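Long-range contact in ORF10 (Moritella marina, PDB 6RIW), which contains the ketosynthase-chain length factor didomain of a polyunsaturated fatty acid synthase and probably condenses acyl units on acyl carrier protein during chain elongation: residues 429-441 with 445-457. Numbering follows the deposited sequence.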
loop_
_atom_site.group_PDB
_atom_site.type_symbol
_atom_site.label_atom_id
_atom_site.label_comp_id
_atom_site.label_asym_id
_atom_site.label_seq_id
_atom_site.Cartn_x
_atom_site.Cartn_y
_atom_site.Cartn_z
ATOM N N LYS A 429 -26.777 28.146 -12.461
ATOM C CA LYS A 429 -25.416 27.722 -12.119
ATOM C C LYS A 429 -25.421 26.728 -10.955
ATOM O O LYS A 429 -25.904 27.041 -9.866
ATOM C CB LYS A 429 -24.546 28.936 -11.768
ATOM C CG LYS A 429 -23.089 28.591 -11.508
ATOM C CD LYS A 429 -22.394 29.663 -10.691
ATOM C CE LYS A 429 -21.605 29.050 -9.543
ATOM N NZ LYS A 429 -22.492 28.348 -8.564
ATOM N N PRO A 430 -24.884 25.525 -11.174
ATOM C CA PRO A 430 -24.870 24.530 -10.092
ATOM C C PRO A 430 -23.897 24.933 -8.990
ATOM O O PRO A 430 -22.831 25.491 -9.253
ATOM C CB PRO A 430 -24.423 23.232 -10.790
ATOM C CG PRO A 430 -24.284 23.563 -12.277
ATOM C CD PRO A 430 -24.146 25.064 -12.364
ATOM N N ARG A 431 -24.288 24.674 -7.742
ATOM C CA ARG A 431 -23.332 24.745 -6.647
ATOM C C ARG A 431 -22.157 23.827 -6.957
ATOM O O ARG A 431 -22.355 22.661 -7.314
ATOM C CB ARG A 431 -23.988 24.331 -5.330
ATOM C CG ARG A 431 -24.933 25.382 -4.748
ATOM C CD ARG A 431 -25.321 25.042 -3.324
ATOM N NE ARG A 431 -26.130 23.834 -3.281
ATOM C CZ ARG A 431 -27.321 23.746 -2.699
ATOM N NH1 ARG A 431 -27.852 24.806 -2.094
ATOM N NH2 ARG A 431 -27.983 22.592 -2.727
ATOM N N THR A 432 -20.940 24.350 -6.822
ATOM C CA THR A 432 -19.746 23.653 -7.279
ATOM C C THR A 432 -18.642 23.753 -6.233
ATOM O O THR A 432 -18.357 24.842 -5.727
ATOM C CB THR A 432 -19.280 24.219 -8.623
ATOM O OG1 THR A 432 -20.359 24.116 -9.561
ATOM C CG2 THR A 432 -18.092 23.441 -9.156
ATOM N N ALA A 433 -18.018 22.614 -5.922
ATOM C CA ALA A 433 -16.945 22.548 -4.946
ATOM C C ALA A 433 -15.762 21.786 -5.525
ATOM O O ALA A 433 -15.930 20.877 -6.338
ATOM C CB ALA A 433 -17.416 21.874 -3.647
ATOM N N GLY A 434 -14.563 22.165 -5.096
ATOM C CA GLY A 434 -13.364 21.393 -5.362
ATOM C C GLY A 434 -12.918 20.679 -4.100
ATOM O O GLY A 434 -13.197 21.129 -2.986
ATOM N N VAL A 435 -12.237 19.546 -4.264
ATOM C CA VAL A 435 -11.555 18.890 -3.153
ATOM C C VAL A 435 -10.131 18.593 -3.595
ATOM O O VAL A 435 -9.925 17.979 -4.652
ATOM C CB VAL A 435 -12.254 17.586 -2.710
ATOM C CG1 VAL A 435 -11.489 16.957 -1.533
ATOM C CG2 VAL A 435 -13.687 17.831 -2.328
ATOM N N SER A 436 -9.153 19.023 -2.797
ATOM C CA SER A 436 -7.740 18.843 -3.098
ATOM C C SER A 436 -7.082 17.961 -2.044
ATOM O O SER A 436 -7.355 18.097 -0.844
ATOM C CB SER A 436 -6.995 20.197 -3.182
ATOM O OG SER A 436 -7.690 21.121 -4.008
ATOM N N VAL A 437 -6.213 17.052 -2.491
ATOM C CA VAL A 437 -5.343 16.310 -1.582
ATOM C C VAL A 437 -3.959 16.233 -2.213
ATOM O O VAL A 437 -3.826 15.904 -3.400
ATOM C CB VAL A 437 -5.877 14.901 -1.226
ATOM C CG1 VAL A 437 -7.063 14.998 -0.288
ATOM C CG2 VAL A 437 -6.289 14.124 -2.488
ATOM N N PHE A 438 -2.931 16.569 -1.427
ATOM C CA PHE A 438 -1.545 16.631 -1.900
ATOM C C PHE A 438 -0.662 15.778 -0.981
ATOM O O PHE A 438 -0.203 16.248 0.064
ATOM C CB PHE A 438 -1.063 18.078 -1.953
ATOM C CG PHE A 438 -1.949 19.000 -2.768
ATOM C CD1 PHE A 438 -2.401 18.633 -4.031
ATOM C CD2 PHE A 438 -2.312 20.247 -2.274
ATOM C CE1 PHE A 438 -3.196 19.488 -4.791
ATOM C CE2 PHE A 438 -3.102 21.106 -3.016
ATOM C CZ PHE A 438 -3.554 20.731 -4.276
ATOM N N GLY A 439 -0.403 14.533 -1.385
ATOM C CA GLY A 439 0.294 13.591 -0.539
ATOM C C GLY A 439 1.816 13.660 -0.628
ATOM O O GLY A 439 2.379 14.202 -1.581
ATOM N N PHE A 440 2.467 13.090 0.394
ATOM C CA PHE A 440 3.911 12.902 0.370
ATOM C C PHE A 440 4.330 12.151 -0.891
ATOM O O PHE A 440 3.624 11.258 -1.376
ATOM C CB PHE A 440 4.370 12.120 1.613
ATOM C CG PHE A 440 4.015 12.792 2.911
ATOM C CD1 PHE A 440 4.351 14.117 3.129
ATOM C CD2 PHE A 440 3.343 12.102 3.913
ATOM C CE1 PHE A 440 4.020 14.754 4.326
ATOM C CE2 PHE A 440 2.999 12.736 5.122
ATOM C CZ PHE A 440 3.339 14.057 5.324
ATOM N N GLY A 441 5.496 12.508 -1.422
ATOM C CA GLY A 441 5.899 11.974 -2.706
ATOM C C GLY A 441 5.308 12.700 -3.893
ATOM O O GLY A 441 5.288 12.152 -5.005
ATOM N N ALA A 445 -4.228 15.122 -6.218
ATOM C CA ALA A 445 -5.526 14.891 -6.835
ATOM C C ALA A 445 -6.434 16.078 -6.546
ATOM O O ALA A 445 -6.355 16.696 -5.484
ATOM C CB ALA A 445 -6.203 13.600 -6.338
ATOM N N HIS A 446 -7.309 16.378 -7.499
ATOM C CA HIS A 446 -8.349 17.382 -7.318
ATOM C C HIS A 446 -9.621 16.854 -7.961
ATOM O O HIS A 446 -9.587 16.360 -9.093
ATOM C CB HIS A 446 -7.924 18.712 -7.951
ATOM C CG HIS A 446 -8.868 19.845 -7.672
ATOM N ND1 HIS A 446 -8.878 20.530 -6.470
ATOM C CD2 HIS A 446 -9.818 20.429 -8.449
ATOM C CE1 HIS A 446 -9.797 21.484 -6.521
ATOM N NE2 HIS A 446 -10.376 21.448 -7.712
ATOM N N LEU A 447 -10.729 16.898 -7.227
ATOM C CA LEU A 447 -12.011 16.450 -7.739
ATOM C C LEU A 447 -12.959 17.638 -7.795
ATOM O O LEU A 447 -12.947 18.485 -6.897
ATOM C CB LEU A 447 -12.611 15.350 -6.866
ATOM C CG LEU A 447 -11.831 14.038 -6.812
ATOM C CD1 LEU A 447 -12.497 13.083 -5.829
ATOM C CD2 LEU A 447 -11.732 13.428 -8.216
ATOM N N VAL A 448 -13.755 17.702 -8.859
ATOM C CA VAL A 448 -14.748 18.758 -9.051
ATOM C C VAL A 448 -16.122 18.151 -8.808
ATOM O O VAL A 448 -16.519 17.193 -9.490
ATOM C CB VAL A 448 -14.645 19.380 -10.453
ATOM C CG1 VAL A 448 -15.608 20.577 -10.567
ATOM C CG2 VAL A 448 -13.219 19.802 -10.717
ATOM N N LEU A 449 -16.834 18.678 -7.809
ATOM C CA LEU A 449 -18.118 18.146 -7.387
ATOM C C LEU A 449 -19.212 19.194 -7.576
ATOM O O LEU A 449 -18.974 20.397 -7.421
ATOM C CB LEU A 449 -18.094 17.727 -5.918
ATOM C CG LEU A 449 -16.850 16.993 -5.427
ATOM C CD1 LEU A 449 -16.958 16.784 -3.915
ATOM C CD2 LEU A 449 -16.776 15.666 -6.171
ATOM N N GLN A 450 -20.420 18.722 -7.868
ATOM C CA GLN A 450 -21.567 19.604 -8.018
ATOM C C GLN A 450 -22.754 19.048 -7.250
ATOM O O GLN A 450 -22.831 17.852 -6.955
ATOM C CB GLN A 450 -21.923 19.798 -9.497
ATOM C CG GLN A 450 -20.898 20.644 -10.240
ATOM C CD GLN A 450 -21.290 20.913 -11.694
ATOM O OE1 GLN A 450 -22.078 20.174 -12.290
ATOM N NE2 GLN A 450 -20.738 21.977 -12.261
ATOM N N GLN A 451 -23.701 19.938 -6.948
ATOM C CA GLN A 451 -24.889 19.543 -6.213
ATOM C C GLN A 451 -25.624 18.434 -6.961
ATOM O O GLN A 451 -25.500 18.315 -8.188
ATOM C CB GLN A 451 -25.810 20.753 -6.003
ATOM C CG GLN A 451 -26.291 21.400 -7.289
ATOM C CD GLN A 451 -27.145 22.632 -7.016
ATOM O OE1 GLN A 451 -26.722 23.761 -7.274
ATOM N NE2 GLN A 451 -28.336 22.417 -6.466
ATOM N N PRO A 452 -26.363 17.583 -6.249
ATOM C CA PRO A 452 -27.048 16.478 -6.919
ATOM C C PRO A 452 -28.131 16.982 -7.855
ATOM O O PRO A 452 -28.750 18.021 -7.621
ATOM C CB PRO A 452 -27.655 15.677 -5.762
ATOM C CG PRO A 452 -27.737 16.639 -4.635
ATOM C CD PRO A 452 -26.581 17.570 -4.792
ATOM N N THR A 453 -28.368 16.211 -8.913
ATOM C CA THR A 453 -29.424 16.540 -9.861
ATOM C C THR A 453 -29.834 15.276 -10.598
ATOM O O THR A 453 -29.017 14.371 -10.801
ATOM C CB THR A 453 -28.979 17.612 -10.865
ATOM O OG1 THR A 453 -30.033 17.860 -11.803
ATOM C CG2 THR A 453 -27.736 17.155 -11.624
ATOM N N GLN A 454 -31.110 15.222 -10.990
ATOM C CA GLN A 454 -31.608 14.145 -11.832
ATOM C C GLN A 454 -31.418 14.415 -13.321
ATOM O O GLN A 454 -31.626 13.503 -14.130
ATOM C CB GLN A 454 -33.094 13.889 -11.547
ATOM C CG GLN A 454 -33.421 13.611 -10.088
ATOM C CD GLN A 454 -32.759 12.347 -9.568
ATOM O OE1 GLN A 454 -33.081 11.238 -10.008
ATOM N NE2 GLN A 454 -31.830 12.507 -8.625
ATOM N N THR A 455 -31.007 15.628 -13.695
ATOM C CA THR A 455 -30.883 16.013 -15.097
ATOM C C THR A 455 -29.636 15.386 -15.718
ATOM O O THR A 455 -28.519 15.609 -15.241
ATOM C CB THR A 455 -30.822 17.536 -15.225
ATOM O OG1 THR A 455 -31.989 18.110 -14.622
ATOM C CG2 THR A 455 -30.751 17.943 -16.692
ATOM N N LEU A 456 -29.827 14.630 -16.798
ATOM C CA LEU A 456 -28.720 13.986 -17.493
ATOM C C LEU A 456 -28.095 14.926 -18.511
ATOM O O LEU A 456 -28.768 15.793 -19.076
ATOM C CB LEU A 456 -29.187 12.713 -18.199
ATOM C CG LEU A 456 -29.809 11.651 -17.293
ATOM C CD1 LEU A 456 -30.071 10.375 -18.067
ATOM C CD2 LEU A 456 -28.908 11.376 -16.100
ATOM N N GLU A 457 -26.797 14.744 -18.743
ATOM C CA GLU A 457 -26.115 15.484 -19.795
ATOM C C GLU A 457 -26.557 14.970 -21.154
ATOM O O GLU A 457 -26.751 13.764 -21.351
ATOM C CB GLU A 457 -24.594 15.341 -19.694
ATOM C CG GLU A 457 -23.979 15.642 -18.343
ATOM C CD GLU A 457 -22.681 14.856 -18.129
ATOM O OE1 GLU A 457 -22.744 13.618 -17.864
ATOM O OE2 GLU A 457 -21.603 15.492 -18.262
#
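Val435 and Leu447, hydrogen-bonded in both directions, sit midway along a beta hairpin of the thiolase-like ketosynthase fold, a worked example of how backbone pairing fixes which side chains meet. Strand 432-439 runs antiparallel to strand 443-450, the axis of its part 445-450 coming within 4.7 Å of that of 432-439. Two further reciprocal pairs, Ala433 with Leu449 and Val437 with Ala445, extend the ladder; in the first, Ala433 N lies 2.8 Å from Leu449 O. Beyond the strands, Gln451 N still bonds to Arg431 O.

Apolar contact marks the face carrying Val435, Val437, Ala445, Leu447 and Leu449, which helices 198-211 and 374-387 cover. Val435 CG2 meets Leu449 CD1 at 3.8 Å, the two side chains crossing at a slant.

Polar contacts gather on the other face and at the open end. There Gln450 extends alongside Pro430 and Thr432, its NE2 making a weak bond to Thr432 OG1. Gln451 carries CG between its backbone N and carbonyl carbon (chi1 60°), then stretches out to Arg431, whose side chain it crosses at about a right angle. Its OE1 accepts Arg431 N at 2.6 Å, nearly straight at 170° and on a lone pair in the amide's carbonyl plane. With an alanine in place of Gln451 the acceptor is gone, and Arg431 N would probably be left without its mate.

Toward the turn, helix 304-318 packs against the face carrying Ser436, His446 and Val448, and Tyr315 holds His446 NE2. His446 swings its ring away from its own backbone N (CG anti, chi1 -173°), which brings it close to Gly434, with His446 CE1 3.8 Å from Gly434 CA; a beta carbon at that position would collide with the ring. The other ring nitrogen, ND1, meets Ser436 OG at the ring edge, near its plane, in a 2.8 Å hydrogen bond.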